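Local coordinates for protein-tyrosine-phosphatase AMSI (Erwinia amylovora, PDB 4D74), which probably removes phosphate from phosphotyrosine in proteins, as a low molecular weight tyrosine phosphatase that may be required for making the exopolysaccharide amylovoran, at residues A[61-66]-A[92-97]; A[69-74]-A[84-89]. The protein carries 1 engineered substitution. All coordinates share one frame; numbering follows the deposited sequence.

Contact 1 of 2, residues A[61-66]-A[92-97]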
# COMPACT_ATOMS: atom_id res chain seq x y z
N ALA A 61 10.30 3.59 17.19
CA ALA A 61 11.49 4.41 17.25
C ALA A 61 11.22 5.69 16.53
O ALA A 61 10.23 5.81 15.79
CB ALA A 61 12.65 3.70 16.62
N GLY A 62 12.09 6.68 16.74
CA GLY A 62 11.88 7.97 16.14
C GLY A 62 13.03 8.35 15.23
O GLY A 62 14.20 8.15 15.56
N LEU A 63 12.69 8.99 14.13
CA LEU A 63 13.70 9.54 13.20
C LEU A 63 14.58 10.63 13.84
O LEU A 63 15.77 10.78 13.50
CB LEU A 63 13.00 10.10 11.96
CG LEU A 63 12.43 8.97 11.11
CD1 LEU A 63 11.31 9.46 10.20
CD2 LEU A 63 13.54 8.33 10.31
N LYS A 64 14.02 11.37 14.79
CA LYS A 64 14.85 12.24 15.63
C LYS A 64 14.22 12.31 17.01
O LYS A 64 13.53 13.23 17.37
CB LYS A 64 15.03 13.63 15.02
CG LYS A 64 16.21 14.35 15.62
CD LYS A 64 17.54 13.85 15.10
CE LYS A 64 18.67 14.56 15.84
NZ LYS A 64 19.99 14.13 15.37
N ALA A 65 14.44 11.25 17.77
CA ALA A 65 13.68 10.98 18.94
C ALA A 65 14.01 11.89 20.13
O ALA A 65 15.15 12.35 20.29
CB ALA A 65 13.87 9.52 19.36
N MET A 66 13.01 12.06 20.96
CA MET A 66 13.17 12.68 22.31
C MET A 66 13.64 11.58 23.24
O MET A 66 12.87 11.07 24.04
CB MET A 66 11.85 13.27 22.73
CG MET A 66 11.35 14.38 21.83
SD MET A 66 12.39 15.86 21.88
CE MET A 66 12.45 16.15 23.66
N GLN A 92 13.24 6.07 21.75
CA GLN A 92 14.54 5.71 21.24
C GLN A 92 14.76 6.19 19.81
O GLN A 92 13.82 6.21 19.02
CB GLN A 92 14.74 4.18 21.37
CG GLN A 92 13.87 3.35 20.46
CD GLN A 92 14.13 1.85 20.60
OE1 GLN A 92 15.17 1.41 21.11
NE2 GLN A 92 13.16 1.06 20.12
N GLN A 93 16.00 6.49 19.49
CA GLN A 93 16.39 6.86 18.15
C GLN A 93 16.46 5.69 17.20
O GLN A 93 17.05 4.66 17.53
CB GLN A 93 17.77 7.54 18.19
CG GLN A 93 18.35 7.92 16.85
CD GLN A 93 17.49 8.89 16.08
OE1 GLN A 93 16.99 9.87 16.64
NE2 GLN A 93 17.34 8.65 14.79
N LEU A 94 15.86 5.84 16.02
CA LEU A 94 15.96 4.83 14.97
C LEU A 94 17.40 4.69 14.47
O LEU A 94 18.03 5.68 14.14
CB LEU A 94 15.13 5.21 13.75
CG LEU A 94 15.07 4.13 12.66
CD1 LEU A 94 14.39 2.85 13.11
CD2 LEU A 94 14.30 4.70 11.47
N THR A 95 17.87 3.44 14.40
CA THR A 95 19.18 3.12 13.88
C THR A 95 19.06 2.20 12.66
O THR A 95 18.01 1.57 12.43
CB THR A 95 20.03 2.42 14.94
OG1 THR A 95 19.46 1.15 15.23
CG2 THR A 95 20.14 3.24 16.19
N ALA A 96 20.14 2.14 11.89
CA ALA A 96 20.19 1.24 10.75
C ALA A 96 20.01 -0.23 11.14
O ALA A 96 19.31 -0.99 10.46
CB ALA A 96 21.47 1.44 9.94
N ASP A 97 20.62 -0.60 12.27
CA ASP A 97 20.43 -1.94 12.81
C ASP A 97 18.98 -2.27 13.11
O ASP A 97 18.55 -3.37 12.83
CB ASP A 97 21.25 -2.14 14.10
CG ASP A 97 22.74 -2.04 13.88
OD1 ASP A 97 23.21 -2.21 12.73
OD2 ASP A 97 23.46 -1.79 14.89

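Contact 2 of 2, residues A[69-74]-A[84-89]. With SO4 (sulfate ion), chain D.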
# COMPACT_ATOMS: atom_id res chain seq x y z
N GLY A 69 12.23 9.93 26.60
CA GLY A 69 10.94 10.46 26.94
C GLY A 69 9.89 9.37 27.06
O GLY A 69 9.94 8.37 26.36
N SER A 70 8.93 9.62 27.92
CA SER A 70 7.73 8.77 28.06
C SER A 70 6.73 9.20 27.00
O SER A 70 6.94 10.20 26.28
CB SER A 70 7.15 8.89 29.47
OG SER A 70 6.68 10.20 29.72
N ALA A 71 5.63 8.46 26.89
CA ALA A 71 4.62 8.81 25.93
C ALA A 71 4.00 10.16 26.30
O ALA A 71 3.89 10.53 27.49
CB ALA A 71 3.56 7.72 25.84
N ASP A 72 3.63 10.91 25.27
CA ASP A 72 2.93 12.17 25.45
C ASP A 72 1.74 12.01 26.38
O ASP A 72 0.99 11.05 26.31
CB ASP A 72 2.45 12.66 24.08
CG ASP A 72 1.65 13.92 24.15
OD1 ASP A 72 2.27 15.00 24.11
OD2 ASP A 72 0.42 13.88 24.25
N GLU A 73 1.55 12.98 27.28
CA GLU A 73 0.46 12.90 28.26
C GLU A 73 -0.91 12.77 27.64
O GLU A 73 -1.71 11.98 28.10
CB GLU A 73 0.48 14.15 29.15
CG GLU A 73 -0.46 14.12 30.35
CD GLU A 73 -0.63 15.50 31.01
OE1 GLU A 73 0.36 16.28 31.07
OE2 GLU A 73 -1.75 15.82 31.46
N THR A 74 -1.20 13.55 26.60
CA THR A 74 -2.51 13.51 25.99
C THR A 74 -2.71 12.22 25.21
O THR A 74 -3.78 11.64 25.27
CB THR A 74 -2.75 14.71 25.06
OG1 THR A 74 -2.47 15.91 25.78
CG2 THR A 74 -4.19 14.74 24.59
N VAL A 84 -6.11 0.98 26.22
CA VAL A 84 -4.75 0.72 25.83
C VAL A 84 -3.79 1.52 26.71
O VAL A 84 -3.98 2.70 26.94
CB VAL A 84 -4.56 1.08 24.33
CG1 VAL A 84 -3.10 1.06 23.94
CG2 VAL A 84 -5.41 0.12 23.46
N SER A 85 -2.74 0.83 27.16
CA SER A 85 -1.72 1.41 28.00
C SER A 85 -0.48 1.81 27.23
O SER A 85 0.05 1.01 26.47
CB SER A 85 -1.25 0.39 29.04
OG SER A 85 -0.12 0.92 29.72
N LEU A 86 -0.00 3.04 27.47
CA LEU A 86 1.28 3.47 26.92
C LEU A 86 2.36 3.53 27.99
O LEU A 86 3.41 4.14 27.81
CB LEU A 86 1.15 4.85 26.27
CG LEU A 86 0.05 5.05 25.23
CD1 LEU A 86 0.23 6.40 24.51
CD2 LEU A 86 0.02 3.91 24.22
N GLN A 87 2.09 2.88 29.12
CA GLN A 87 3.03 2.89 30.24
C GLN A 87 4.36 2.30 29.93
O GLN A 87 4.50 1.35 29.16
CB GLN A 87 2.44 2.08 31.40
CG GLN A 87 1.95 2.90 32.56
CD GLN A 87 1.82 2.00 33.79
OE1 GLN A 87 0.95 1.15 33.83
NE2 GLN A 87 2.72 2.16 34.77
N ASP A 88 5.38 2.86 30.59
CA ASP A 88 6.76 2.43 30.47
C ASP A 88 7.30 2.47 29.06
O ASP A 88 8.06 1.63 28.64
CB ASP A 88 6.99 1.12 31.20
CG ASP A 88 6.79 1.30 32.74
OD1 ASP A 88 7.43 2.22 33.35
OD2 ASP A 88 5.95 0.56 33.30
N HIS A 89 6.88 3.48 28.34
CA HIS A 89 7.45 3.75 27.04
C HIS A 89 8.70 4.56 27.24
O HIS A 89 8.68 5.50 28.03
CB HIS A 89 6.49 4.52 26.18
CG HIS A 89 7.07 4.89 24.87
ND1 HIS A 89 7.35 3.96 23.90
CD2 HIS A 89 7.48 6.08 24.38
CE1 HIS A 89 7.95 4.55 22.88
NE2 HIS A 89 8.01 5.85 23.14
S SO4 D . 5.30 6.02 32.09
O1 SO4 D . 5.05 4.67 32.68
O2 SO4 D . 4.01 6.77 31.95
O3 SO4 D . 6.12 5.84 30.85
O4 SO4 D . 6.15 6.78 33.03
O HOH W 1 4.85 6.26 28.68

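Contact 1 of 2, residues A[61-66]-A[92-97]
Gly62 is held at both its N and its O by the backbone of 92-97, forming a single beta bridge with Gln93 where strand 57-62 ends. Gly62 N donates to Gln92 O at 2.9 Å, and Leu94 N returns a nearly straight bond to Gly62 O, 175° at the hydrogen. The side chain of Gln93 then extends the grip beyond the strand. With CG anti to the backbone N (chi1 177°) and the chain bent at chi2, its amide reaches the turn at 63-65. There Gln93 NE2 donates to Leu63 O over 2.9 Å, with that oxygen almost in the amide plane, although NE2 stands well above the Leu63 carbonyl plane. A second bond from Gln93 NE2 goes back to Leu94 O at 3.1 Å, in the plane of that carbonyl and on a lone pair. Gln93 OE1 accepts from Ala65 N at 3.1 Å. Three bonds therefore fix the rotation of the amide.

Ala65 CB sits against the carbonyl of Gln92, 3.3 Å from Gln92 O. Apolar contacts lie beyond: Ala61 CB meets Leu94 CD1 at 4.0 Å, and Leu63 and Leu94 run side by side, pointing the same way, and touch through their CD2 methyls at 3.9 Å. Gln92 NE2 is held by Ser60 O. Strand 57-62 is, within this chain, an outermost strand of the parallel sheet and pairs with strand 30-35, which ends at Cys35, the probable nucleophile; Leu63 and Leu94 both pack on Val34 of that strand and on Ile119 of helix 111-119, and Ala61 touches Met98 of helix 96-101.

Contact 2 of 2, residues A[69-74]-A[84-89]
Ala71 and His89 meet where two loops of the low molecular weight phosphatase fold pass each other, one leading into helix 73-81 and the other following it. No direct hydrogen bond joins them. The His89 ring turns its edge to the peptide joining Ser70 and Ala71, with CD2 3.9 Å from Ala71 N. CG lies anti to the backbone N (chi1 176°), which carries the ring alongside 69-71, and NE2, the neighbour of CD2 in the ring, is bonded to Asn38 O in the phosphate-binding loop (P-loop) between Cys35 and Arg41. The methyl of Ala71 points across to Leu86 and touches its CB and CD1, each at 3.8 Å; Leu86 itself packs on Ala75 and Ala79 of helix 73-81 and on Thr44 and Arg47 of helix 41-52.

Ser70 CA makes a nearly linear CA-H...O contact with His89 O, 169° at the hydrogen. A water supplies the polar link: it accepts from Ala71 N at 2.9 Å and donates to Leu86 O at 2.7 Å. The same water also donates to O3 of a sulfate, probably from the crystallisation liquor, whose O1 accepts from Asp88 N at 2.8 Å.

From the N terminus, the chain leaves strand 57-62 and enters contact 1, turns at 63-65, and runs through 69-74 into helix 73-81. Contact 2 closes the short loop around that helix when 84-89 returns to its N-terminal approach. The chain then goes on to 92-97, where contact 1 closes the longer loop. The two closures nest without crossing: contact 2 is the inner one, and the centres lie about 17 Å apart. Contact 1 ties the end of strand 57-62 to the lead-in of helix 96-101, whereas contact 2 joins the approaches to and from helix 73-81, of which 84-89 packs on helix 41-52, while Asp72 and Thr74 touch helix 147-169.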